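PrimPol AEP domain (PP-N190) (Cyanophage S-2L, PDB 6ZP9) probably synthesises DNA, and perhaps primers, on a template strand as the archaeo-eukaryotic primase (AEP) domain of a phage primase-polymerase, in a phage whose DNA carries 2-aminoadenine instead of adenine. Local coordinates at residues D152-N155 and S159-M162; N86-E91 and A143-L148; L116-G119 and I123-Y126; I19-S24 and A176-A181. One frame throughout, in Å; residues are numbered along the deposited sequence.

Contact 1: D152-N155 and S159-M162; sequences DTTN and SRVM
Local packing of an arginine side chain against a turn makes this contact: Arg160, just ahead of strand 161-163, folds back onto Thr154 and Asn155 in the loop that follows helix 135-149. The chain of Arg160 leaves with CG anti to the backbone N (chi1 174°) and then bends at chi2 and chi3, which brings the guanidinium over the turn. One face of that group receives Thr154 O, 3.2 Å from NH1 of Arg160 but badly angled for a hydrogen bond, and the CA of Asn155. The methyl CG2 of Thr154 lies 3.3 Å from Arg160 NH2. Asn155 crosses the arginine at about a right angle, its OD1 3.5 Å from Arg160 CD, with amide and guanidinium planes 61° apart. The residues 152-155 form a type I turn, reinforced by an Asx turn in which Thr154 N donates to Asp152 OD1 over 2.9 Å, from above the carboxylate plane. Asn155 ND2 reaches Glu91. The guanidinium thus meets the turn over its face, offset toward the rim, rather than by a hydrogen bond; its charge is probably eased by the carbonyl of Thr154, while NH1 bonds to Asn157.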
loop_
_atom_site.group_PDB
_atom_site.type_symbol
_atom_site.label_atom_id
_atom_site.label_comp_id
_atom_site.label_asym_id
_atom_site.label_seq_id
_atom_site.Cartn_x
_atom_site.Cartn_y
_atom_site.Cartn_z
ATOM N N ASP A 152 6.431 10.227 -4.385
ATOM C CA ASP A 152 6.115 10.916 -3.135
ATOM C C ASP A 152 7.019 10.427 -2.002
ATOM O O ASP A 152 6.978 9.252 -1.627
ATOM C CB ASP A 152 4.637 10.649 -2.822
ATOM C CG ASP A 152 4.147 11.330 -1.566
ATOM O OD1 ASP A 152 4.958 11.798 -0.736
ATOM O OD2 ASP A 152 2.908 11.369 -1.404
ATOM N N THR A 153 7.834 11.335 -1.445
ATOM C CA THR A 153 8.839 10.954 -0.449
ATOM C C THR A 153 8.264 10.738 0.945
ATOM O O THR A 153 9.007 10.333 1.845
ATOM C CB THR A 153 9.949 12.010 -0.370
ATOM O OG1 THR A 153 9.430 13.201 0.231
ATOM C CG2 THR A 153 10.472 12.342 -1.750
ATOM N N THR A 154 6.969 10.999 1.140
ATOM C CA THR A 154 6.328 10.775 2.432
ATOM C C THR A 154 6.315 9.298 2.814
ATOM O O THR A 154 6.464 8.953 3.994
ATOM C CB THR A 154 4.896 11.311 2.390
ATOM O OG1 THR A 154 4.921 12.743 2.361
ATOM C CG2 THR A 154 4.093 10.844 3.600
ATOM N N ASN A 155 6.136 8.410 1.834
ATOM C CA ASN A 155 5.883 6.986 2.092
ATOM C C ASN A 155 7.193 6.214 2.286
ATOM O O ASN A 155 7.519 5.297 1.532
ATOM C CB ASN A 155 5.067 6.384 0.948
ATOM C CG ASN A 155 3.791 7.152 0.661
ATOM O OD1 ASN A 155 3.080 7.580 1.573
ATOM N ND2 ASN A 155 3.493 7.326 -0.621
ATOM N N SER A 159 6.152 1.625 9.113
ATOM C CA SER A 159 4.743 1.458 9.450
ATOM C C SER A 159 3.815 2.241 8.523
ATOM O O SER A 159 2.647 2.463 8.873
ATOM C CB SER A 159 4.489 1.846 10.907
ATOM O OG SER A 159 4.728 3.223 11.126
ATOM N N ARG A 160 4.296 2.642 7.347
ATOM C CA ARG A 160 3.469 3.388 6.405
ATOM C C ARG A 160 2.203 2.607 6.059
ATOM O O ARG A 160 2.265 1.403 5.779
ATOM C CB ARG A 160 4.264 3.681 5.131
ATOM C CG ARG A 160 3.462 4.331 4.001
ATOM C CD ARG A 160 2.782 5.606 4.449
ATOM N NE ARG A 160 3.651 6.438 5.285
ATOM C CZ ARG A 160 3.441 7.731 5.517
ATOM N NH1 ARG A 160 4.273 8.417 6.287
ATOM N NH2 ARG A 160 2.397 8.337 4.965
ATOM N N VAL A 161 1.033 3.300 6.096
ATOM C CA VAL A 161 -0.231 2.696 5.683
ATOM C C VAL A 161 -0.476 3.018 4.217
ATOM O O VAL A 161 -0.043 4.056 3.710
ATOM C CB VAL A 161 -1.420 3.161 6.559
ATOM C CG1 VAL A 161 -1.187 2.828 8.016
ATOM C CG2 VAL A 161 -1.693 4.656 6.377
ATOM N N MET A 162 -1.196 2.143 3.527
ATOM C CA MET A 162 -1.553 2.329 2.128
ATOM C C MET A 162 -3.022 1.993 1.934
ATOM O O MET A 162 -3.570 1.125 2.620
ATOM C CB MET A 162 -0.637 1.451 1.258
ATOM C CG MET A 162 0.840 1.815 1.221
ATOM S SD MET A 162 1.179 3.352 0.383
ATOM C CE MET A 162 1.106 2.635 -1.225
#

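Contact 2: N86-E91 and A143-L148; sequences NAIFGE and ARLIAL
Leu145, on helix 135-149, gives up the most surface here, and one methyl does all the close touching. With CG anti to the backbone N (chi1 171°), its CD2 is carried to the edge strand 85-90, where it rests 3.6 Å from Phe89 O and 4.0 Å from Ile88 CB. Ile88 answers with its whole outer branch: CD1 is also 4.0 Å from Leu145 CD2, so the methyl sits alongside the isoleucine chain and the two side chains pass each other at a slant. The CG1 branch of Ile88 lies between its backbone N and carbonyl carbon (chi1 54°), which leaves CB, CG1 and CD1 all close to the leucine methyl. Helix and strand axes run at 30° to one another and approach to 8.5 Å, a close alpha-on-beta packing in which the helix lies on one face of the antiparallel sheet at strands 85-90 and 123-129. Gly90 N is 4.3 Å from Leu145 CD2. Phe89 contributes backbone alone to this side, because its ring leaves on the other face, where it meets Met162. The apolar patch continues: Trp127 touches both Ile88 and Leu145, and Trp138, Leu141 and Met191 also border Ile88. Earlier residues of the same helix add polar ties, with Gln142 OE1 accepting from Phe89 N and Trp138 NE1 donating to Ala87 O.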
loop_
_atom_site.group_PDB
_atom_site.type_symbol
_atom_site.label_atom_id
_atom_site.label_comp_id
_atom_site.label_asym_id
_atom_site.label_seq_id
_atom_site.Cartn_x
_atom_site.Cartn_y
_atom_site.Cartn_z
ATOM N N ASN A 86 7.130 -6.962 3.515
ATOM C CA ASN A 86 7.139 -7.939 2.431
ATOM C C ASN A 86 7.230 -7.330 1.036
ATOM O O ASN A 86 7.329 -8.082 0.059
ATOM C CB ASN A 86 5.882 -8.801 2.489
ATOM C CG ASN A 86 5.865 -9.700 3.683
ATOM O OD1 ASN A 86 6.903 -9.908 4.315
ATOM N ND2 ASN A 86 4.694 -10.248 4.007
ATOM N N ALA A 87 7.189 -6.005 0.911
ATOM C CA ALA A 87 7.173 -5.348 -0.388
ATOM C C ALA A 87 7.768 -3.955 -0.245
ATOM O O ALA A 87 7.716 -3.364 0.833
ATOM C CB ALA A 87 5.740 -5.243 -0.932
ATOM N N ILE A 88 8.326 -3.427 -1.334
ATOM C CA ILE A 88 8.506 -1.984 -1.459
ATOM C C ILE A 88 7.381 -1.468 -2.350
ATOM O O ILE A 88 6.748 -2.226 -3.095
ATOM C CB ILE A 88 9.894 -1.580 -2.012
ATOM C CG1 ILE A 88 10.178 -2.292 -3.341
ATOM C CG2 ILE A 88 10.978 -1.826 -0.950
ATOM C CD1 ILE A 88 11.497 -1.879 -3.980
ATOM N N PHE A 89 7.120 -0.165 -2.276
ATOM C CA PHE A 89 5.927 0.390 -2.906
ATOM C C PHE A 89 6.048 1.905 -2.973
ATOM O O PHE A 89 6.791 2.519 -2.197
ATOM C CB PHE A 89 4.661 -0.008 -2.135
ATOM C CG PHE A 89 4.756 0.233 -0.647
ATOM C CD1 PHE A 89 5.259 -0.751 0.195
ATOM C CD2 PHE A 89 4.355 1.438 -0.099
ATOM C CE1 PHE A 89 5.363 -0.539 1.556
ATOM C CE2 PHE A 89 4.450 1.658 1.262
ATOM C CZ PHE A 89 4.953 0.665 2.095
ATOM N N GLY A 90 5.296 2.506 -3.893
ATOM C CA GLY A 90 5.301 3.957 -3.961
ATOM C C GLY A 90 4.258 4.486 -4.920
ATOM O O GLY A 90 3.509 3.733 -5.547
ATOM N N GLU A 91 4.229 5.808 -5.029
ATOM C CA GLU A 91 3.248 6.488 -5.861
ATOM C C GLU A 91 3.816 7.834 -6.275
ATOM O O GLU A 91 4.587 8.445 -5.532
ATOM C CB GLU A 91 1.924 6.700 -5.106
ATOM C CG GLU A 91 2.102 7.529 -3.832
ATOM C CD GLU A 91 0.808 7.790 -3.063
ATOM O OE1 GLU A 91 -0.261 7.970 -3.687
ATOM O OE2 GLU A 91 0.859 7.826 -1.816
ATOM N N ALA A 143 13.914 3.798 0.134
ATOM C CA ALA A 143 14.464 5.119 -0.144
ATOM C C ALA A 143 15.030 5.188 -1.555
ATOM O O ALA A 143 14.833 6.185 -2.264
ATOM C CB ALA A 143 15.539 5.467 0.885
ATOM N N ARG A 144 15.726 4.137 -1.983
ATOM C CA ARG A 144 16.266 4.120 -3.336
ATOM C C ARG A 144 15.158 4.094 -4.376
ATOM O O ARG A 144 15.278 4.726 -5.438
ATOM C CB ARG A 144 17.190 2.923 -3.514
ATOM C CG ARG A 144 18.437 3.013 -2.667
ATOM C CD ARG A 144 19.419 1.950 -3.095
ATOM N NE ARG A 144 20.574 1.871 -2.210
ATOM C CZ ARG A 144 21.707 1.248 -2.524
ATOM N NH1 ARG A 144 21.830 0.660 -3.712
ATOM N NH2 ARG A 144 22.713 1.211 -1.651
ATOM N N LEU A 145 14.079 3.354 -4.099
ATOM C CA LEU A 145 12.946 3.326 -5.019
ATOM C C LEU A 145 12.341 4.717 -5.173
ATOM O O LEU A 145 12.064 5.174 -6.290
ATOM C CB LEU A 145 11.903 2.329 -4.516
ATOM C CG LEU A 145 10.554 2.340 -5.247
ATOM C CD1 LEU A 145 10.698 1.767 -6.651
ATOM C CD2 LEU A 145 9.486 1.579 -4.453
ATOM N N ILE A 146 12.138 5.412 -4.051
ATOM C CA ILE A 146 11.583 6.764 -4.092
ATOM C C ILE A 146 12.469 7.684 -4.923
ATOM O O ILE A 146 11.975 8.469 -5.741
ATOM C CB ILE A 146 11.395 7.305 -2.663
ATOM C CG1 ILE A 146 10.279 6.529 -1.946
ATOM C CG2 ILE A 146 11.125 8.816 -2.694
ATOM C CD1 ILE A 146 10.237 6.733 -0.441
ATOM N N ALA A 147 13.792 7.593 -4.731
ATOM C CA ALA A 147 14.725 8.479 -5.422
ATOM C C ALA A 147 14.713 8.234 -6.927
ATOM O O ALA A 147 14.678 9.182 -7.725
ATOM C CB ALA A 147 16.135 8.281 -4.863
ATOM N N LEU A 148 14.742 6.962 -7.330
ATOM C CA LEU A 148 14.876 6.624 -8.740
ATOM C C LEU A 148 13.613 6.970 -9.517
ATOM O O LEU A 148 13.687 7.444 -10.657
ATOM C CB LEU A 148 15.200 5.137 -8.888
ATOM C CG LEU A 148 15.116 4.584 -10.312
ATOM C CD1 LEU A 148 16.127 5.279 -11.196
ATOM C CD2 LEU A 148 15.305 3.079 -10.348
#

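Contact 3: L116-G119 and I123-Y126; sequences LRTG and IHHY
Leu116 and His124 pair in the beta hairpin of strands 114-117 and 123-129, as an antiparallel hydrogen-bonded pair. His124 N donates to Leu116 O over 3.0 Å in a nearly straight bond (177°), while Leu116 N returns one to His124 O over 2.9 Å, more bent; both run in the carbonyl plane of their acceptor. On the face carrying these two side chains, Leu116 CB lies 4.0 Å from His124 CB. Thr118 completes this packed side from just beyond the strand: its CG2 sits over the centre of the imidazole, 3.6 Å from the centroid of the His124 ring and 10° off the normal, a CH-pi contact. The methyl can point there because OG1 takes the position between backbone N and carbonyl carbon (chi1 65°), where it bonds to Gly120 N and Ser122 O in the turn. The other face is looser. Arg117 and Ile123 run side by side in the same direction, with Arg117 CD and Ile123 CD1 4.2 Å apart, and the partly exposed arginine turns its charge to the ring of Phe179 in a cation-pi contact; Arg117 has two conformers, so the placing of this end is less certain. Thr118 therefore uses its hydroxyl for the turn and its methyl for the histidine; the covered imidazole, whose NE2 makes a weak hydrogen bond to Glu91 OE1, is probably restricted in its tilt.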
loop_
_atom_site.group_PDB
_atom_site.type_symbol
_atom_site.label_atom_id
_atom_site.label_comp_id
_atom_site.label_asym_id
_atom_site.label_seq_id
_atom_site.Cartn_x
_atom_site.Cartn_y
_atom_site.Cartn_z
ATOM N N LEU A 116 -2.413 -0.783 -7.961
ATOM C CA LEU A 116 -3.673 -0.529 -7.285
ATOM C C LEU A 116 -4.234 0.809 -7.738
ATOM O O LEU A 116 -3.533 1.828 -7.703
ATOM C CB LEU A 116 -3.497 -0.544 -5.764
ATOM C CG LEU A 116 -4.819 -0.507 -4.993
ATOM C CD1 LEU A 116 -4.799 -1.513 -3.860
ATOM C CD2 LEU A 116 -5.055 0.893 -4.459
ATOM N N ARG A 117 -5.482 0.781 -8.166
ATOM C CA ARG A 117 -6.207 2.001 -8.492
ATOM C C ARG A 117 -6.949 2.444 -7.239
ATOM O O ARG A 117 -7.761 1.689 -6.708
ATOM C CB ARG A 117 -7.189 1.726 -9.667
ATOM C CG ARG A 117 -7.661 2.935 -10.459
ATOM C CD ARG A 117 -7.450 2.732 -11.965
ATOM N NE ARG A 117 -7.771 1.371 -12.384
ATOM C CZ ARG A 117 -7.211 0.732 -13.413
ATOM N NH1 ARG A 117 -7.578 -0.517 -13.694
ATOM N NH2 ARG A 117 -6.294 1.332 -14.167
ATOM N N THR A 118 -6.688 3.630 -6.748
ATOM C CA THR A 118 -7.246 4.050 -5.467
ATOM C C THR A 118 -8.610 4.702 -5.581
ATOM O O THR A 118 -9.350 4.723 -4.593
ATOM C CB THR A 118 -6.327 5.052 -4.769
ATOM O OG1 THR A 118 -6.271 6.253 -5.551
ATOM C CG2 THR A 118 -4.927 4.477 -4.594
ATOM N N GLY A 119 -8.943 5.261 -6.742
ATOM C CA GLY A 119 -10.044 6.189 -6.839
ATOM C C GLY A 119 -9.638 7.646 -6.736
ATOM O O GLY A 119 -10.430 8.526 -7.102
ATOM N N ILE A 123 -1.845 6.179 -8.781
ATOM C CA ILE A 123 -1.694 4.731 -8.855
ATOM C C ILE A 123 -0.686 4.307 -7.797
ATOM O O ILE A 123 0.311 5.007 -7.553
ATOM C CB ILE A 123 -1.227 4.316 -10.265
ATOM C CG1 ILE A 123 -2.223 4.782 -11.340
ATOM C CG2 ILE A 123 -0.917 2.803 -10.338
ATOM C CD1 ILE A 123 -3.622 4.170 -11.243
ATOM N N HIS A 124 -0.930 3.167 -7.158
ATOM C CA HIS A 124 0.018 2.585 -6.216
ATOM C C HIS A 124 0.726 1.401 -6.867
ATOM O O HIS A 124 0.080 0.550 -7.489
ATOM C CB HIS A 124 -0.694 2.149 -4.935
ATOM C CG HIS A 124 -1.170 3.296 -4.095
ATOM N ND1 HIS A 124 -1.758 3.127 -2.859
ATOM C CD2 HIS A 124 -1.144 4.630 -4.319
ATOM C CE1 HIS A 124 -2.065 4.309 -2.354
ATOM N NE2 HIS A 124 -1.703 5.238 -3.220
ATOM N N HIS A 125 2.051 1.360 -6.737
ATOM C CA HIS A 125 2.881 0.317 -7.327
ATOM C C HIS A 125 3.528 -0.497 -6.218
ATOM O O HIS A 125 4.077 0.075 -5.275
ATOM C CB HIS A 125 3.972 0.919 -8.219
ATOM C CG HIS A 125 3.477 2.007 -9.114
ATOM N ND1 HIS A 125 3.065 1.773 -10.409
ATOM C CD2 HIS A 125 3.322 3.335 -8.903
ATOM C CE1 HIS A 125 2.674 2.911 -10.954
ATOM N NE2 HIS A 125 2.820 3.874 -10.062
ATOM N N TYR A 126 3.478 -1.819 -6.336
ATOM C CA TYR A 126 4.064 -2.720 -5.353
ATOM C C TYR A 126 5.040 -3.703 -5.995
ATOM O O TYR A 126 4.760 -4.275 -7.052
ATOM C CB TYR A 126 2.996 -3.527 -4.645
ATOM C CG TYR A 126 2.100 -2.785 -3.687
ATOM C CD1 TYR A 126 0.990 -2.083 -4.147
ATOM C CD2 TYR A 126 2.327 -2.845 -2.321
ATOM C CE1 TYR A 126 0.141 -1.452 -3.270
ATOM C CE2 TYR A 126 1.492 -2.211 -1.438
ATOM C CZ TYR A 126 0.400 -1.523 -1.913
ATOM O OH TYR A 126 -0.444 -0.901 -1.024
#

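Contact 4: I19-S24 and A176-A181; sequences ILLHLS and AQIFNA
Apolar packing carries this contact, and Ile178 supplies the strand's share of it against Leu21 and His22 of helix 16-25. Of the isoleucine's methyls, CG2 meets Leu21 alone, while CD1 touches both Leu21 and His22. Leu21 CD2 is 3.9 Å from Ile178 CG2, and Leu21 CG lies 4.0 Å from Ile178 CD1. The longer branch, whose CG1 is anti to the carbonyl carbon (chi1 -74°), pushes CD1 onto the helix backbone, 3.5 Å from His22 CA and equally close to its N. The same CD1 is 3.8 Å from His22 CB and approaches the imidazole at a slant. Both helix residues send CG anti to their backbone N, yet from successive positions on the helix they diverge, and the isoleucine methyl enters between their bases.

Polar bonds frame the apolar core without joining these side chains across the interface. His22 ND1 is hydrogen-bonded to Ala165 N, which helps to hold the ring's orientation while its CB receives the isoleucine. On the strand, Ile178 N is bonded to Gln18 OE1 from the preceding turn of the helix, a direct polar tie between the two elements. Within the helix, Leu23 N to Ile19 O and Ser24 N to Leu20 O keep the regular backbone.

Around Ile178, Phe114, Leu116 and Leu25 extend the hydrophobic surface, and Leu116 also touches His22. The arrangement is that of a helix packed over the edge strand, 177-179, of an antiparallel sheet, within the alpha/beta architecture of an AEP domain.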
loop_
_atom_site.group_PDB
_atom_site.type_symbol
_atom_site.label_atom_id
_atom_site.label_comp_id
_atom_site.label_asym_id
_atom_site.label_seq_id
_atom_site.Cartn_x
_atom_site.Cartn_y
_atom_site.Cartn_z
ATOM N N ILE A 19 -10.128 -7.161 -0.660
ATOM C CA ILE A 19 -9.358 -7.052 0.579
ATOM C C ILE A 19 -8.454 -8.269 0.755
ATOM O O ILE A 19 -7.248 -8.142 1.012
ATOM C CB ILE A 19 -10.292 -6.878 1.789
ATOM C CG1 ILE A 19 -10.948 -5.497 1.759
ATOM C CG2 ILE A 19 -9.513 -7.083 3.095
ATOM C CD1 ILE A 19 -11.793 -5.205 2.995
ATOM N N LEU A 20 -9.022 -9.472 0.627
ATOM C CA LEU A 20 -8.215 -10.675 0.818
ATOM C C LEU A 20 -7.142 -10.797 -0.256
ATOM O O LEU A 20 -6.032 -11.265 0.024
ATOM C CB LEU A 20 -9.109 -11.913 0.839
ATOM C CG LEU A 20 -9.967 -11.978 2.109
ATOM C CD1 LEU A 20 -10.917 -13.152 2.040
ATOM C CD2 LEU A 20 -9.102 -12.051 3.370
ATOM N N LEU A 21 -7.444 -10.357 -1.487
ATOM C CA LEU A 21 -6.442 -10.381 -2.549
ATOM C C LEU A 21 -5.282 -9.444 -2.235
ATOM O O LEU A 21 -4.120 -9.793 -2.458
ATOM C CB LEU A 21 -7.079 -10.019 -3.893
ATOM C CG LEU A 21 -6.102 -9.934 -5.070
ATOM C CD1 LEU A 21 -5.483 -11.282 -5.393
ATOM C CD2 LEU A 21 -6.779 -9.338 -6.296
ATOM N N HIS A 22 -5.580 -8.244 -1.730
ATOM C CA HIS A 22 -4.528 -7.320 -1.309
ATOM C C HIS A 22 -3.610 -7.972 -0.283
ATOM O O HIS A 22 -2.379 -7.931 -0.416
ATOM C CB HIS A 22 -5.165 -6.047 -0.738
ATOM C CG HIS A 22 -4.265 -4.850 -0.743
ATOM N ND1 HIS A 22 -4.739 -3.566 -0.559
ATOM C CD2 HIS A 22 -2.921 -4.736 -0.901
ATOM C CE1 HIS A 22 -3.727 -2.712 -0.605
ATOM N NE2 HIS A 22 -2.615 -3.396 -0.815
ATOM N N LEU A 23 -4.198 -8.591 0.745
ATOM C CA LEU A 23 -3.409 -9.275 1.770
ATOM C C LEU A 23 -2.625 -10.443 1.182
ATOM O O LEU A 23 -1.459 -10.661 1.537
ATOM C CB LEU A 23 -4.325 -9.773 2.895
ATOM C CG LEU A 23 -4.538 -8.865 4.112
ATOM C CD1 LEU A 23 -4.915 -7.481 3.677
ATOM C CD2 LEU A 23 -5.627 -9.430 4.999
ATOM N N SER A 24 -3.263 -11.211 0.293
ATOM C CA SER A 24 -2.626 -12.375 -0.305
ATOM C C SER A 24 -1.413 -11.975 -1.140
ATOM O O SER A 24 -0.333 -12.567 -1.023
ATOM C CB SER A 24 -3.649 -13.113 -1.168
ATOM O OG SER A 24 -3.176 -14.405 -1.485
ATOM N N ALA A 176 -11.494 0.980 -4.552
ATOM C CA ALA A 176 -10.114 0.698 -4.937
ATOM C C ALA A 176 -9.996 -0.710 -5.505
ATOM O O ALA A 176 -10.622 -1.652 -5.014
ATOM C CB ALA A 176 -9.183 0.870 -3.742
ATOM N N GLN A 177 -9.175 -0.861 -6.538
ATOM C CA GLN A 177 -9.105 -2.109 -7.287
ATOM C C GLN A 177 -7.655 -2.487 -7.576
ATOM O O GLN A 177 -6.872 -1.650 -8.046
ATOM C CB GLN A 177 -9.875 -1.986 -8.609
ATOM C CG GLN A 177 -9.713 -3.171 -9.541
ATOM C CD GLN A 177 -10.724 -4.261 -9.272
ATOM O OE1 GLN A 177 -11.588 -4.119 -8.406
ATOM N NE2 GLN A 177 -10.621 -5.362 -10.010
ATOM N N ILE A 178 -7.308 -3.751 -7.321
ATOM C CA ILE A 178 -6.010 -4.285 -7.720
ATOM C C ILE A 178 -6.042 -4.610 -9.207
ATOM O O ILE A 178 -7.051 -5.104 -9.726
ATOM C CB ILE A 178 -5.658 -5.516 -6.871
ATOM C CG1 ILE A 178 -5.256 -5.034 -5.481
ATOM C CG2 ILE A 178 -4.526 -6.336 -7.514
ATOM C CD1 ILE A 178 -5.077 -6.117 -4.510
ATOM N N PHE A 179 -4.949 -4.310 -9.908
ATOM C CA PHE A 179 -4.871 -4.635 -11.323
ATOM C C PHE A 179 -3.415 -4.887 -11.707
ATOM O O PHE A 179 -2.488 -4.572 -10.961
ATOM C CB PHE A 179 -5.514 -3.531 -12.179
ATOM C CG PHE A 179 -4.729 -2.243 -12.215
ATOM C CD1 PHE A 179 -4.759 -1.359 -11.141
ATOM C CD2 PHE A 179 -3.967 -1.913 -13.337
ATOM C CE1 PHE A 179 -4.037 -0.165 -11.174
ATOM C CE2 PHE A 179 -3.243 -0.719 -13.387
ATOM C CZ PHE A 179 -3.279 0.158 -12.303
ATOM N N ASN A 180 -3.227 -5.507 -12.875
ATOM C CA ASN A 180 -1.902 -5.837 -13.409
ATOM C C ASN A 180 -1.080 -6.705 -12.452
ATOM O O ASN A 180 0.147 -6.575 -12.371
ATOM C CB ASN A 180 -1.129 -4.569 -13.792
ATOM C CG ASN A 180 -1.621 -3.958 -15.088
ATOM O OD1 ASN A 180 -2.304 -4.618 -15.884
ATOM N ND2 ASN A 180 -1.255 -2.705 -15.327
ATOM N N ALA A 181 -1.745 -7.606 -11.731
ATOM C CA ALA A 181 -1.012 -8.578 -10.931
ATOM C C ALA A 181 -0.294 -9.571 -11.842
ATOM O O ALA A 181 -0.842 -10.035 -12.843
ATOM C CB ALA A 181 -1.946 -9.315 -9.973
#

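Contacts 2, 3 and 4 all reach the sheet of strands 85-90, 123-129, 114-117 and 177-179: contact 3 pairs its two central strands, whereas contacts 2 and 4 bring helices 135-149 and 16-25 to its opposite edge strands. Contact 2 is buried throughout, contacts 3 and 4 largely so; contact 1 is only partly buried. Chemistry follows place, with methyl packing under the helices, backbone bonds and a CH-pi contact in the hairpin, and a charged group over a turn in contact 1. Glu91, of contact 2, bonds to Asp152 and Asn155 of contact 1 and weakly to His124 of contact 3. Met162, from the other sheet, packs in the conformer given on Phe89, Tyr126 and His124.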